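Local coordinates for acid phosphatase (Bacillus anthracis, PDB 2I33) that hydrolyses phosphate monoesters at acidic pH as a class C acid phosphatase of the HAD superfamily, using a magnesium ion, at the interface of chains A and B. Coordinates in Å, arbitrary orientation; residue numbers count along the deposited sequence, not the author numbering. Chains: chain A/B, Acid phosphatase.

Contact 1 and contact 2 belong to one two-fold symmetric interface between two copies of the acid phosphatase. Their centres lie about 23 Å apart, measured between the means of their C-alpha atoms. They share no residue. Contact 1 puts the start of helix 31-54 of chain B against a loop, a 3-10 helix and two helices near the metal site of chain A. Contact 2 lays the C-terminal segment of chain B on helices 21-29 and 74-83 of chain A. The same N-terminal helical region serves both contacts, from chain B in contact 1 and from chain A in contact 2. Each has a twin with the chains exchanged.

Contact 1: the interface of chains A and B. Residues chain A 180-182, 196, 222; chain B 31-32, 35.
The side chain of B:Glu32 reaches across to A:Arg196 and the backbone N of A:Leu182 in this patch of a two-fold interface. It ties the two copies in the deposited assembly by a salt bridge beside the metal site; the dimer may or may not be the form present in solution. A:Arg196 meets the carboxylate of B:Glu32 end-on with two nitrogens. NH1 of A:Arg196 gives a hydrogen bond of 2.8 Å to OE1 of B:Glu32. NH2 of A:Arg196 bonds OE2 of B:Glu32, also at 2.8 Å, nearly straight at 171°. Both use the syn sides of the carboxylate. The oxygens lie close to the guanidinium plane, but the two planes are turned 31° apart. The backbone N of A:Leu182 adds a third bond, 2.9 Å to OE2 of B:Glu32. It arrives on the anti side, tilted well out of the carboxylate plane, and from the same face as NH2. OE2 thus accepts from two protein donors and also contacts water 2, which links it to the backbone N of A:Trp222. This paired grip should fix the rotation of the carboxylate and probably favours its charged form. The B:Glu32 chain bends at CB-CG (chi2 80°), which turns the carboxylate toward A:Arg196. CG of A:Leu182 lies 3.6 Å from CD of B:Glu32. CD1 of A:Leu182 sits over one face of the guanidinium, toward its rim. Water 1 joins NH1 of A:Arg196 to the backbone N of B:Gly31. CB of A:Trp222 packs 3.5 Å from OE1 of B:Glu32. B:Glu32 is in the first turn of helix 31-54. It meets the loop after strand 172-179, which carries the magnesium ligand A:Asp180, and the start of 3-10 helix 182-184. A:Arg196 comes from helix 193-202 and A:Trp222 from helix 221-226.

Contact 2: the interface of chains A and B. Residues chain A 25, 28-29, 78; chain B 245-248.
The side chain of A:Gln28 leaves its helix with CG anti to the carbonyl carbon (chi1 -75°) and stays extended beyond CG, which carries its amide to the backbone of B:Lys247. There it pairs with both polar backbone groups of that residue. The N of B:Lys247 donates to OE1 of A:Gln28 at 2.8 Å, tilted 23° from the plane of the A:Gln28 side-chain carbonyl. In return NE2 of A:Gln28 donates to O of B:Lys247 at 3.1 Å. This second bond is nearly straight, at 173°. The donor lies in the plane of the B:Lys247 backbone carbonyl, on a lone pair. The two bonds fix which way round the amide sits and probably hold the chain B segment in register. The side chain of B:Lys247 is incomplete in the model, so the grip shown is on its backbone. Carbon contacts extend along the segment toward B:Asn245. CD2 of B:Leu246 lies 3.9 Å from CA of A:Leu25, and CB of B:Leu246 is 3.9 Å from CB of A:Ala78. Further along, CD1 of A:Leu25 meets CB of B:Asn245 at 3.8 Å. CG2 of A:Thr29 faces O of B:Asn245, while OG1 of A:Thr29 turns back to bond O of A:Leu25 in its own helix. The chain B residues form an irregular segment after helix 235-244. It runs over the end of helix 21-29 and beside helix 74-83 of chain A.

Contact 1: the interface of chains A and B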
# COMPACT_ATOMS: atom_id res chain seq x y z
N ASP A 180 -1.62 -9.54 -1.88
CA ASP A 180 -1.58 -8.55 -0.81
C ASP A 180 -0.89 -9.07 0.43
O ASP A 180 -0.76 -8.37 1.43
CB ASP A 180 -2.99 -8.13 -0.40
CG ASP A 180 -3.78 -9.30 0.19
OD1 ASP A 180 -4.09 -10.23 -0.59
OD2 ASP A 180 -4.07 -9.25 1.41
N ASN A 181 -0.48 -10.32 0.37
CA ASN A 181 0.09 -10.99 1.49
C ASN A 181 1.35 -11.66 0.96
O ASN A 181 1.34 -12.24 -0.12
CB ASN A 181 -0.91 -12.04 1.96
CG ASN A 181 -0.47 -12.78 3.20
OD1 ASN A 181 0.74 -13.00 3.46
ND2 ASN A 181 -1.46 -13.22 3.97
N LEU A 182 2.45 -11.54 1.69
CA LEU A 182 3.73 -12.08 1.22
C LEU A 182 3.61 -13.54 0.88
O LEU A 182 4.28 -14.01 -0.03
CB LEU A 182 4.84 -11.88 2.24
CG LEU A 182 5.26 -10.44 2.46
CD1 LEU A 182 6.29 -10.37 3.57
CD2 LEU A 182 5.73 -9.81 1.19
N ARG A 196 10.41 -12.63 8.07
CA ARG A 196 9.70 -12.30 6.84
C ARG A 196 10.12 -10.90 6.36
O ARG A 196 10.24 -10.65 5.17
CB ARG A 196 8.17 -12.40 7.00
CG ARG A 196 7.50 -11.39 7.94
CD ARG A 196 6.15 -11.93 8.41
NE ARG A 196 5.23 -12.27 7.31
CZ ARG A 196 4.44 -11.40 6.68
NH1 ARG A 196 4.48 -10.11 6.97
NH2 ARG A 196 3.66 -11.82 5.69
N TRP A 222 0.90 -10.51 8.18
CA TRP A 222 1.65 -9.54 8.97
C TRP A 222 1.12 -9.54 10.41
O TRP A 222 1.89 -9.41 11.36
CB TRP A 222 1.55 -8.15 8.36
CG TRP A 222 0.21 -7.57 8.38
CD1 TRP A 222 -0.74 -7.64 7.41
CD2 TRP A 222 -0.34 -6.76 9.41
NE1 TRP A 222 -1.85 -6.93 7.78
CE2 TRP A 222 -1.63 -6.38 9.01
CE3 TRP A 222 0.14 -6.31 10.64
CZ2 TRP A 222 -2.44 -5.57 9.80
CZ3 TRP A 222 -0.67 -5.51 11.42
CH2 TRP A 222 -1.94 -5.17 11.01
N GLY B 31 6.02 -6.78 6.62
CA GLY B 31 6.88 -6.97 5.48
C GLY B 31 6.24 -6.47 4.20
O GLY B 31 6.92 -6.00 3.28
N GLU B 32 4.91 -6.60 4.10
CA GLU B 32 4.15 -6.18 2.92
C GLU B 32 4.35 -4.70 2.71
O GLU B 32 4.48 -4.23 1.59
CB GLU B 32 2.67 -6.48 3.08
CG GLU B 32 2.33 -7.96 2.98
CD GLU B 32 2.58 -8.81 4.25
OE1 GLU B 32 3.13 -8.34 5.27
OE2 GLU B 32 2.21 -10.01 4.17
N ALA B 35 7.69 -4.23 1.21
CA ALA B 35 7.69 -4.72 -0.19
C ALA B 35 7.05 -3.67 -1.10
O ALA B 35 7.40 -3.51 -2.29
CB ALA B 35 6.95 -6.01 -0.31
O HOH W 1 5.94 -8.72 8.96
O HOH W 2 -0.21 -10.07 5.18

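Contact 2: the interface of chains A and B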
# COMPACT_ATOMS: atom_id res chain seq x y z
N LEU A 25 -10.99 1.88 7.03
CA LEU A 25 -11.50 3.11 6.46
C LEU A 25 -10.61 3.55 5.28
O LEU A 25 -11.10 3.94 4.24
CB LEU A 25 -11.53 4.17 7.54
CG LEU A 25 -12.18 5.48 7.16
CD1 LEU A 25 -13.64 5.31 6.77
CD2 LEU A 25 -12.06 6.36 8.34
N GLN A 28 -11.26 1.15 2.36
CA GLN A 28 -12.57 1.34 1.75
C GLN A 28 -12.78 2.66 1.05
O GLN A 28 -13.60 2.74 0.12
CB GLN A 28 -13.66 1.21 2.80
CG GLN A 28 -13.89 -0.19 3.18
CD GLN A 28 -15.29 -0.43 3.70
OE1 GLN A 28 -15.78 0.28 4.59
NE2 GLN A 28 -15.96 -1.41 3.12
N THR A 29 -12.11 3.70 1.51
CA THR A 29 -12.42 5.03 1.03
C THR A 29 -11.25 5.74 0.36
O THR A 29 -11.49 6.68 -0.39
CB THR A 29 -12.99 5.96 2.12
OG1 THR A 29 -11.95 6.32 3.03
CG2 THR A 29 -14.13 5.31 2.90
N ALA A 78 -15.74 -4.07 7.66
CA ALA A 78 -16.63 -3.01 8.18
C ALA A 78 -17.70 -3.60 9.10
O ALA A 78 -18.01 -3.05 10.16
CB ALA A 78 -17.28 -2.25 7.05
N ASN B 245 -18.62 6.20 7.37
CA ASN B 245 -18.00 5.98 6.06
C ASN B 245 -17.49 4.58 5.85
O ASN B 245 -16.93 4.29 4.80
CB ASN B 245 -16.90 6.99 5.82
CG ASN B 245 -17.44 8.29 5.37
OD1 ASN B 245 -17.63 8.50 4.16
ND2 ASN B 245 -17.81 9.14 6.33
N LEU B 246 -17.68 3.71 6.82
CA LEU B 246 -17.46 2.29 6.61
C LEU B 246 -18.72 1.77 5.92
O LEU B 246 -19.85 2.17 6.25
CB LEU B 246 -17.24 1.59 7.93
CG LEU B 246 -15.93 1.92 8.60
CD1 LEU B 246 -15.95 1.35 10.04
CD2 LEU B 246 -14.78 1.39 7.77
N LYS B 247 -18.51 0.89 4.95
CA LYS B 247 -19.61 0.28 4.23
C LYS B 247 -19.64 -1.19 4.62
O LYS B 247 -18.76 -1.92 4.22
CB LYS B 247 -19.36 0.40 2.72
N SER B 248 -20.62 -1.58 5.43
CA SER B 248 -20.84 -2.98 5.79
C SER B 248 -21.68 -3.65 4.71
O SER B 248 -21.95 -3.05 3.65
CB SER B 248 -21.50 -3.05 7.17
OG SER B 248 -21.73 -4.39 7.58